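Local coordinates for Dps family DNA-binding stress response protein (Thermosynechococcus elongatus, PDB 2C41) that probably oxidises and binds iron and associates with DNA, as a Dps-type ferritin-like protein of the antioxidant stress response, at residues 13-18 with 67-72; 19-24 with 107-112; 115-120 with 131-136. All blocks are in the same frame, centred on the assembly; numbering follows the deposited sequence.

Contact 1 of 3, residues 13-18 with 67-72; sequences TTLKRE and LMLDGQ
The flat group that K16 meets across the contact is the main-chain carbonyl of Q72. K16 NZ approaches it end-on, with a C=O...NZ angle of 165°, and K16 NZ to Q72 O is 2.7 Å. The lysine chain is bent at chi3 (-140°) and chi4 (-33°), which curls the ammonium toward the turn. A second flat group lies within 13-18. T14 O stands 4.2 Å above one face of the R17 guanidinium, offset toward its rim.

A water closes a ring beside the lysine bond. It accepts from K16 NZ at 3.0 Å and from the backbone N of Q72, also at 3.0 Å. One ammonium thus holds both ends of the Q72 backbone, one directly and one through water.

The apolar half is a single methyl contact. The CD1 methyls of L15 and L69 touch at 3.5 Å where the two side chains cross at about a right angle. T128 of helix 126-149 touches both leucines, and a bound tetraethylene glycol, probably from the crystallisation liquor, lies beside L69.

Segment 13-18 is part of the first long helix. Segment 67-72 holds the end of helix 41-68 and the turn that follows. D70, with positive phi, is the C-prime residue of a Schellman motif, with G71 N bonded to S66 O and D70 N to L67 O. D70 OD1 also forms a salt bridge with R143 of a second subunit.

The chemistry is that of a lysine capturing a backbone carbonyl. It fixes the chain leaving helix 41-68 against helix 6-35, while the leucine pair supplies a small greasy patch next to it.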
loop_
_atom_site.group_PDB
_atom_site.type_symbol
_atom_site.label_atom_id
_atom_site.label_comp_id
_atom_site.label_asym_id
_atom_site.label_seq_id
_atom_site.Cartn_x
_atom_site.Cartn_y
_atom_site.Cartn_z
ATOM N N THR C 13 -2.632 23.370 -33.874
ATOM C CA THR C 13 -3.250 22.502 -34.882
ATOM C C THR C 13 -2.765 21.054 -34.709
ATOM O O THR C 13 -3.574 20.129 -34.732
ATOM C CB THR C 13 -2.981 23.042 -36.312
ATOM O OG1 THR C 13 -3.614 24.319 -36.452
ATOM C CG2 THR C 13 -3.497 22.088 -37.379
ATOM N N THR C 14 -1.460 20.869 -34.493
ATOM C CA THR C 14 -0.916 19.520 -34.298
ATOM C C THR C 14 -1.512 18.859 -33.056
ATOM O O THR C 14 -1.832 17.673 -33.087
ATOM C CB THR C 14 0.629 19.465 -34.213
ATOM O OG1 THR C 14 1.084 19.917 -32.924
ATOM C CG2 THR C 14 1.283 20.276 -35.350
ATOM N N LEU C 15 -1.679 19.624 -31.980
ATOM C CA LEU C 15 -2.190 19.040 -30.726
ATOM C C LEU C 15 -3.628 18.553 -30.887
ATOM O O LEU C 15 -3.994 17.517 -30.354
ATOM C CB LEU C 15 -2.079 20.016 -29.551
ATOM C CG LEU C 15 -0.648 20.243 -29.049
ATOM C CD1 LEU C 15 -0.521 21.559 -28.286
ATOM C CD2 LEU C 15 -0.141 19.037 -28.203
ATOM N N LYS C 16 -4.434 19.301 -31.631
ATOM C CA LYS C 16 -5.819 18.890 -31.866
ATOM C C LYS C 16 -5.870 17.576 -32.646
ATOM O O LYS C 16 -6.616 16.658 -32.283
ATOM C CB LYS C 16 -6.606 19.990 -32.590
ATOM C CG LYS C 16 -6.840 21.227 -31.740
ATOM C CD LYS C 16 -8.124 21.919 -32.181
ATOM C CE LYS C 16 -8.035 23.436 -32.196
ATOM N NZ LYS C 16 -7.173 24.104 -31.176
ATOM N N ARG C 17 -5.070 17.488 -33.708
ATOM C CA ARG C 17 -4.989 16.269 -34.510
ATOM C C ARG C 17 -4.493 15.092 -33.667
ATOM O O ARG C 17 -5.072 14.003 -33.710
ATOM C CB ARG C 17 -4.076 16.474 -35.727
ATOM C CG ARG C 17 -3.841 15.195 -36.555
ATOM C CD ARG C 17 -3.141 15.477 -37.908
ATOM N NE ARG C 17 -2.179 16.583 -37.842
ATOM C CZ ARG C 17 -0.994 16.540 -37.227
ATOM N NH1 ARG C 17 -0.591 15.440 -36.600
ATOM N NH2 ARG C 17 -0.208 17.615 -37.238
ATOM N N GLU C 18 -3.423 15.328 -32.908
ATOM C CA GLU C 18 -2.828 14.296 -32.078
ATOM C C GLU C 18 -3.809 13.830 -30.995
ATOM O O GLU C 18 -3.959 12.623 -30.755
ATOM C CB GLU C 18 -1.512 14.798 -31.476
ATOM C CG GLU C 18 -0.398 15.015 -32.522
ATOM C CD GLU C 18 0.379 13.746 -32.860
ATOM O OE1 GLU C 18 0.034 12.656 -32.344
ATOM O OE2 GLU C 18 1.353 13.839 -33.646
ATOM N N LEU C 67 -4.551 23.826 -23.715
ATOM C CA LEU C 67 -4.931 24.814 -22.700
ATOM C C LEU C 67 -3.725 25.552 -22.120
ATOM O O LEU C 67 -3.786 26.757 -21.879
ATOM C CB LEU C 67 -5.709 24.157 -21.556
ATOM C CG LEU C 67 -7.193 23.768 -21.657
ATOM C CD1 LEU C 67 -8.040 24.723 -22.487
ATOM C CD2 LEU C 67 -7.353 22.365 -22.134
ATOM N N MET C 68 -2.625 24.824 -21.909
ATOM C CA MET C 68 -1.403 25.416 -21.361
ATOM C C MET C 68 -0.736 26.397 -22.326
ATOM O O MET C 68 0.101 27.221 -21.918
ATOM C CB MET C 68 -0.423 24.322 -20.945
ATOM C CG MET C 68 -0.908 23.526 -19.757
ATOM S SD MET C 68 0.167 22.120 -19.398
ATOM C CE MET C 68 -1.081 20.885 -19.189
ATOM N N LEU C 69 -1.119 26.292 -23.595
ATOM C CA LEU C 69 -0.614 27.166 -24.659
ATOM C C LEU C 69 -1.639 28.245 -25.024
ATOM O O LEU C 69 -1.544 28.873 -26.083
ATOM C CB LEU C 69 -0.237 26.330 -25.885
ATOM C CG LEU C 69 0.883 25.302 -25.692
ATOM C CD1 LEU C 69 1.034 24.426 -26.939
ATOM C CD2 LEU C 69 2.201 25.962 -25.344
ATOM N N ASP C 70 -2.614 28.445 -24.136
ATOM C CA ASP C 70 -3.664 29.464 -24.300
ATOM C C ASP C 70 -4.589 29.187 -25.489
ATOM O O ASP C 70 -5.221 30.103 -26.033
ATOM C CB ASP C 70 -3.059 30.879 -24.380
ATOM C CG ASP C 70 -2.355 31.282 -23.103
ATOM O OD1 ASP C 70 -1.599 32.275 -23.131
ATOM O OD2 ASP C 70 -2.559 30.614 -22.069
ATOM N N GLY C 71 -4.670 27.918 -25.883
ATOM C CA GLY C 71 -5.606 27.487 -26.916
ATOM C C GLY C 71 -6.708 26.634 -26.326
ATOM O O GLY C 71 -6.925 26.635 -25.111
ATOM N N GLN C 72 -7.412 25.914 -27.193
ATOM C CA GLN C 72 -8.444 24.981 -26.761
ATOM C C GLN C 72 -8.229 23.623 -27.417
ATOM O O GLN C 72 -7.846 23.552 -28.593
ATOM C CB GLN C 72 -9.824 25.496 -27.162
ATOM C CG GLN C 72 -10.300 26.716 -26.370
ATOM C CD GLN C 72 -11.789 26.942 -26.509
ATOM O OE1 GLN C 72 -12.410 27.593 -25.672
ATOM N NE2 GLN C 72 -12.373 26.397 -27.564
HETATM O O HOH W 1 -7.578 26.830 -30.066
#

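Contact 2 of 3, residues 19-24 with 107-112; sequences QANAVV and ELIITE
Helices 6-35 and 95-122 run antiparallel in the ferritin-like four-helix bundle, and N21 and I109 meet between them close to the centre of the subunit. The short segments 19-24 and 107-112 have axes 11.4 Å apart at closest approach, at 161° between their directions. N21 is the residue through which helix 6-35 makes this contact. It faces I109, L108 and E112 together.

N21 CB packs on the end of I109, with N21 CB to I109 CD1 at 4.2 Å. L108 CD2 comes near the amide end of N21. L108 also touches T85.

The polar end of N21 lies by the E112 carboxylate. The two side chains cross at about a right angle, with amide and carboxylate planes 29° apart. N21 OD1 as modelled is 3.0 Å from E112 OE2. The amide is probably turned over in the model, and with it turned back this pair may be a hydrogen bond.

The firm partners of E112 lie beyond the two segments. E112 OE2 forms a salt bridge with R17, and E112 OE1 is hydrogen-bonded to T85 OG1. A84 and V86 of the same loop touch N21.

The contact therefore sets the E112 carboxylate beside the N21 amide, between two well-spaced helices. R17 probably offsets its charge, and T85 holds its other oxygen, while the apolar side of N21 rests on I109.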
loop_
_atom_site.group_PDB
_atom_site.type_symbol
_atom_site.label_atom_id
_atom_site.label_comp_id
_atom_site.label_asym_id
_atom_site.label_seq_id
_atom_site.Cartn_x
_atom_site.Cartn_y
_atom_site.Cartn_z
ATOM N N GLN C 19 -4.489 14.786 -30.368
ATOM C CA GLN C 19 -5.475 14.469 -29.329
ATOM C C GLN C 19 -6.608 13.626 -29.913
ATOM O O GLN C 19 -6.986 12.607 -29.344
ATOM C CB GLN C 19 -6.055 15.742 -28.718
ATOM C CG GLN C 19 -7.173 15.469 -27.706
ATOM C CD GLN C 19 -8.136 16.624 -27.556
ATOM O OE1 GLN C 19 -9.234 16.461 -27.017
ATOM N NE2 GLN C 19 -7.742 17.790 -28.032
ATOM N N ALA C 20 -7.134 14.068 -31.055
ATOM C CA ALA C 20 -8.193 13.343 -31.761
ATOM C C ALA C 20 -7.750 11.924 -32.112
ATOM O O ALA C 20 -8.521 10.980 -31.932
ATOM C CB ALA C 20 -8.624 14.111 -33.033
ATOM N N ASN C 21 -6.505 11.785 -32.583
ATOM C CA ASN C 21 -5.927 10.471 -32.879
ATOM C C ASN C 21 -5.860 9.568 -31.650
ATOM O O ASN C 21 -6.127 8.372 -31.744
ATOM C CB ASN C 21 -4.539 10.578 -33.525
ATOM C CG ASN C 21 -4.596 11.023 -34.982
ATOM O OD1 ASN C 21 -3.575 11.406 -35.566
ATOM N ND2 ASN C 21 -5.776 10.968 -35.576
ATOM N N ALA C 22 -5.515 10.145 -30.500
ATOM C CA ALA C 22 -5.459 9.375 -29.253
ATOM C C ALA C 22 -6.846 8.828 -28.893
ATOM O O ALA C 22 -6.985 7.669 -28.481
ATOM C CB ALA C 22 -4.904 10.221 -28.124
ATOM N N VAL C 23 -7.870 9.662 -29.057
ATOM C CA VAL C 23 -9.255 9.255 -28.772
ATOM C C VAL C 23 -9.691 8.104 -29.691
ATOM O O VAL C 23 -10.207 7.090 -29.217
ATOM C CB VAL C 23 -10.232 10.449 -28.895
ATOM C CG1 VAL C 23 -11.690 9.973 -28.836
ATOM C CG2 VAL C 23 -9.936 11.481 -27.793
ATOM N N VAL C 24 -9.477 8.256 -31.003
ATOM C CA VAL C 24 -9.873 7.212 -31.962
ATOM C C VAL C 24 -9.059 5.932 -31.760
ATOM O O VAL C 24 -9.606 4.826 -31.797
ATOM C CB VAL C 24 -9.775 7.707 -33.435
ATOM C CG1 VAL C 24 -10.024 6.561 -34.446
ATOM C CG2 VAL C 24 -10.754 8.832 -33.646
ATOM N N GLU C 107 1.836 3.451 -36.826
ATOM C CA GLU C 107 2.868 3.961 -37.722
ATOM C C GLU C 107 2.539 5.374 -38.205
ATOM O O GLU C 107 3.425 6.230 -38.293
ATOM C CB GLU C 107 3.084 2.984 -38.879
ATOM C CG GLU C 107 3.857 1.759 -38.402
ATOM C CD GLU C 107 4.116 0.736 -39.470
ATOM O OE1 GLU C 107 3.495 0.819 -40.558
ATOM O OE2 GLU C 107 4.935 -0.170 -39.200
ATOM N N LEU C 108 1.264 5.622 -38.496
ATOM C CA LEU C 108 0.827 6.973 -38.860
ATOM C C LEU C 108 1.102 7.937 -37.703
ATOM O O LEU C 108 1.662 9.021 -37.914
ATOM C CB LEU C 108 -0.658 7.011 -39.268
ATOM C CG LEU C 108 -1.284 8.373 -39.618
ATOM C CD1 LEU C 108 -2.469 8.216 -40.546
ATOM C CD2 LEU C 108 -1.714 9.146 -38.374
ATOM N N ILE C 109 0.707 7.549 -36.494
ATOM C CA ILE C 109 0.918 8.399 -35.315
ATOM C C ILE C 109 2.404 8.654 -35.046
ATOM O O ILE C 109 2.792 9.789 -34.755
ATOM C CB ILE C 109 0.228 7.828 -34.067
ATOM C CG1 ILE C 109 -1.298 7.896 -34.249
ATOM C CG2 ILE C 109 0.657 8.606 -32.807
ATOM C CD1 ILE C 109 -2.089 7.145 -33.179
ATOM N N ILE C 110 3.228 7.612 -35.162
ATOM C CA ILE C 110 4.681 7.742 -34.977
ATOM C C ILE C 110 5.261 8.751 -35.977
ATOM O O ILE C 110 6.022 9.642 -35.607
ATOM C CB ILE C 110 5.410 6.380 -35.100
ATOM C CG1 ILE C 110 5.062 5.486 -33.892
ATOM C CG2 ILE C 110 6.937 6.578 -35.225
ATOM C CD1 ILE C 110 5.367 4.004 -34.109
ATOM N N THR C 111 4.877 8.620 -37.240
ATOM C CA THR C 111 5.320 9.572 -38.256
ATOM C C THR C 111 4.874 10.992 -37.895
ATOM O O THR C 111 5.688 11.920 -37.911
ATOM C CB THR C 111 4.832 9.182 -39.660
ATOM O OG1 THR C 111 5.491 7.971 -40.048
ATOM C CG2 THR C 111 5.148 10.283 -40.694
ATOM N N GLU C 112 3.597 11.141 -37.564
ATOM C CA GLU C 112 3.050 12.447 -37.199
ATOM C C GLU C 112 3.713 13.054 -35.965
ATOM O O GLU C 112 3.981 14.256 -35.945
ATOM C CB GLU C 112 1.536 12.381 -37.013
ATOM C CG GLU C 112 0.780 12.198 -38.333
ATOM C CD GLU C 112 -0.710 12.426 -38.211
ATOM O OE1 GLU C 112 -1.390 12.435 -39.261
ATOM O OE2 GLU C 112 -1.218 12.593 -37.081
#

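Contact 3 of 3, residues 115-120 with 131-136; sequences QDAEIA and LYTRLV
D116 and Y132 meet in a CH-pi contact, with D116 CB over one face of the ring, 3.9 Å from the centroid and 28° off the ring normal. Y132 CE1 is the nearest ring atom, 3.4 Å from D116 CB. Y132 CG is anti to its carbonyl carbon (chi1 -72°), which lays the ring alongside the backbone of D116 and A117. A117 N approaches the ring obliquely, 3.7 Å from Y132 CD1.

Apolar packing comes next. A117 CB touches Y132 CB at 4.0 Å. The small alanine suits a close approach of helices 95-122 and 126-149. Segments 115-120 and 131-136 have axes 9.1 Å apart, and their directions are antiparallel at 161°. T133 lies at the margin, with T133 OG1 4.3 Å from A117 CB. I126 of a fourth subunit also packs on A117.

The polar ends turn to other partners. Y132 OH is hydrogen-bonded to T14 OG1 of helix 6-35. D116 OD1 forms a salt bridge with R17 of that helix, which probably eases its closeness to E18 OE2. T133 OG1 bonds to A129 O in its own helix.

These two helices form the second hairpin of the ferritin-like bundle. Their contact is mainly carbon on carbon here, while the Y132 hydroxyl and D116 carboxylate keep buried polar links to the first helix. Those links probably help hold the ring against D116 CB.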
loop_
_atom_site.group_PDB
_atom_site.type_symbol
_atom_site.label_atom_id
_atom_site.label_comp_id
_atom_site.label_asym_id
_atom_site.label_seq_id
_atom_site.Cartn_x
_atom_site.Cartn_y
_atom_site.Cartn_z
ATOM N N GLN C 115 7.037 14.485 -36.944
ATOM C CA GLN C 115 6.786 15.733 -37.680
ATOM C C GLN C 115 6.354 16.858 -36.736
ATOM O O GLN C 115 6.851 17.991 -36.830
ATOM C CB GLN C 115 5.739 15.513 -38.776
ATOM C CG GLN C 115 6.243 14.615 -39.897
ATOM C CD GLN C 115 5.193 14.258 -40.934
ATOM O OE1 GLN C 115 5.538 13.988 -42.088
ATOM N NE2 GLN C 115 3.918 14.223 -40.538
ATOM N N ASP C 116 5.453 16.529 -35.818
ATOM C CA ASP C 116 4.903 17.509 -34.886
ATOM C C ASP C 116 5.915 17.961 -33.830
ATOM O O ASP C 116 5.899 19.124 -33.410
ATOM C CB ASP C 116 3.635 16.964 -34.238
ATOM C CG ASP C 116 2.516 16.740 -35.242
ATOM O OD1 ASP C 116 1.586 15.981 -34.917
ATOM O OD2 ASP C 116 2.555 17.320 -36.355
ATOM N N ALA C 117 6.806 17.057 -33.423
ATOM C CA ALA C 117 7.908 17.430 -32.534
ATOM C C ALA C 117 8.817 18.451 -33.224
ATOM O O ALA C 117 9.278 19.403 -32.596
ATOM C CB ALA C 117 8.705 16.201 -32.095
ATOM N N GLU C 118 9.059 18.253 -34.521
ATOM C CA GLU C 118 9.901 19.173 -35.281
ATOM C C GLU C 118 9.252 20.555 -35.364
ATOM O O GLU C 118 9.939 21.561 -35.200
ATOM C CB GLU C 118 10.239 18.637 -36.687
ATOM C CG GLU C 118 11.467 19.342 -37.295
ATOM C CD GLU C 118 11.837 18.886 -38.703
ATOM O OE1 GLU C 118 12.644 19.597 -39.353
ATOM O OE2 GLU C 118 11.344 17.832 -39.166
ATOM N N ILE C 119 7.939 20.583 -35.605
ATOM C CA ILE C 119 7.180 21.834 -35.648
ATOM C C ILE C 119 7.266 22.558 -34.304
ATOM O O ILE C 119 7.563 23.754 -34.249
ATOM C CB ILE C 119 5.707 21.605 -36.045
ATOM C CG1 ILE C 119 5.624 21.150 -37.513
ATOM C CG2 ILE C 119 4.889 22.895 -35.841
ATOM C CD1 ILE C 119 4.310 20.487 -37.893
ATOM N N ALA C 120 7.037 21.826 -33.216
ATOM C CA ALA C 120 7.133 22.420 -31.872
ATOM C C ALA C 120 8.538 22.970 -31.602
ATOM O O ALA C 120 8.699 24.069 -31.055
ATOM C CB ALA C 120 6.737 21.399 -30.815
ATOM N N LEU C 131 6.731 16.453 -25.020
ATOM C CA LEU C 131 5.528 15.645 -24.906
ATOM C C LEU C 131 5.472 14.631 -26.049
ATOM O O LEU C 131 5.322 13.432 -25.812
ATOM C CB LEU C 131 4.276 16.537 -24.890
ATOM C CG LEU C 131 2.915 15.843 -24.773
ATOM C CD1 LEU C 131 2.843 14.944 -23.545
ATOM C CD2 LEU C 131 1.796 16.878 -24.755
ATOM N N TYR C 132 5.630 15.109 -27.283
ATOM C CA TYR C 132 5.622 14.219 -28.443
ATOM C C TYR C 132 6.762 13.204 -28.397
ATOM O O TYR C 132 6.592 12.043 -28.792
ATOM C CB TYR C 132 5.700 15.028 -29.745
ATOM C CG TYR C 132 4.432 15.784 -30.089
ATOM C CD1 TYR C 132 4.490 17.087 -30.590
ATOM C CD2 TYR C 132 3.172 15.196 -29.922
ATOM C CE1 TYR C 132 3.331 17.783 -30.905
ATOM C CE2 TYR C 132 2.009 15.885 -30.237
ATOM C CZ TYR C 132 2.098 17.177 -30.731
ATOM O OH TYR C 132 0.945 17.840 -31.059
ATOM N N THR C 133 7.920 13.657 -27.921
ATOM C CA THR C 133 9.119 12.815 -27.833
ATOM C C THR C 133 8.921 11.665 -26.841
ATOM O O THR C 133 9.342 10.537 -27.100
ATOM C CB THR C 133 10.352 13.643 -27.479
ATOM O OG1 THR C 133 10.594 14.591 -28.527
ATOM C CG2 THR C 133 11.596 12.754 -27.324
ATOM N N ARG C 134 8.270 11.956 -25.717
ATOM C CA ARG C 134 7.945 10.919 -24.729
ATOM C C ARG C 134 6.864 9.965 -25.249
ATOM O O ARG C 134 7.021 8.738 -25.207
ATOM C CB ARG C 134 7.516 11.560 -23.401
ATOM C CG ARG C 134 6.985 10.559 -22.362
ATOM C CD ARG C 134 6.906 11.157 -20.963
ATOM N NE ARG C 134 6.160 12.417 -20.917
ATOM C CZ ARG C 134 4.829 12.526 -20.885
ATOM N NH1 ARG C 134 4.277 13.735 -20.842
ATOM N NH2 ARG C 134 4.046 11.447 -20.881
ATOM N N LEU C 135 5.764 10.534 -25.735
ATOM C CA LEU C 135 4.623 9.726 -26.161
ATOM C C LEU C 135 4.944 8.807 -27.334
ATOM O O LEU C 135 4.456 7.676 -27.395
ATOM C CB LEU C 135 3.406 10.603 -26.487
ATOM C CG LEU C 135 2.792 11.433 -25.344
ATOM C CD1 LEU C 135 1.463 12.039 -25.810
ATOM C CD2 LEU C 135 2.619 10.604 -24.066
ATOM N N VAL C 136 5.768 9.282 -28.263
ATOM C CA VAL C 136 6.080 8.468 -29.443
ATOM C C VAL C 136 6.765 7.140 -29.067
ATOM O O VAL C 136 6.581 6.134 -29.747
ATOM C CB VAL C 136 6.849 9.282 -30.523
ATOM C CG1 VAL C 136 8.328 9.393 -30.182
ATOM C CG2 VAL C 136 6.650 8.672 -31.915
#

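From the N terminus, helix 6-35 supplies the first segments of contacts 1 and 2. Contact 1 closes a loop of 48 residues where the chain leaves helix 41-68. Contact 2 opens before that loop is shut and closes on helix 95-122, so the two loops cross. Contact 3 follows in series, with 10 residues between its segments, and joins helices 95-122 and 126-149. Contacts 2 and 3 share helix 95-122, where I110 packs on V136. Side chains of 13-18 also reach residues of both other contacts. Together they join all four long helices of the bundle.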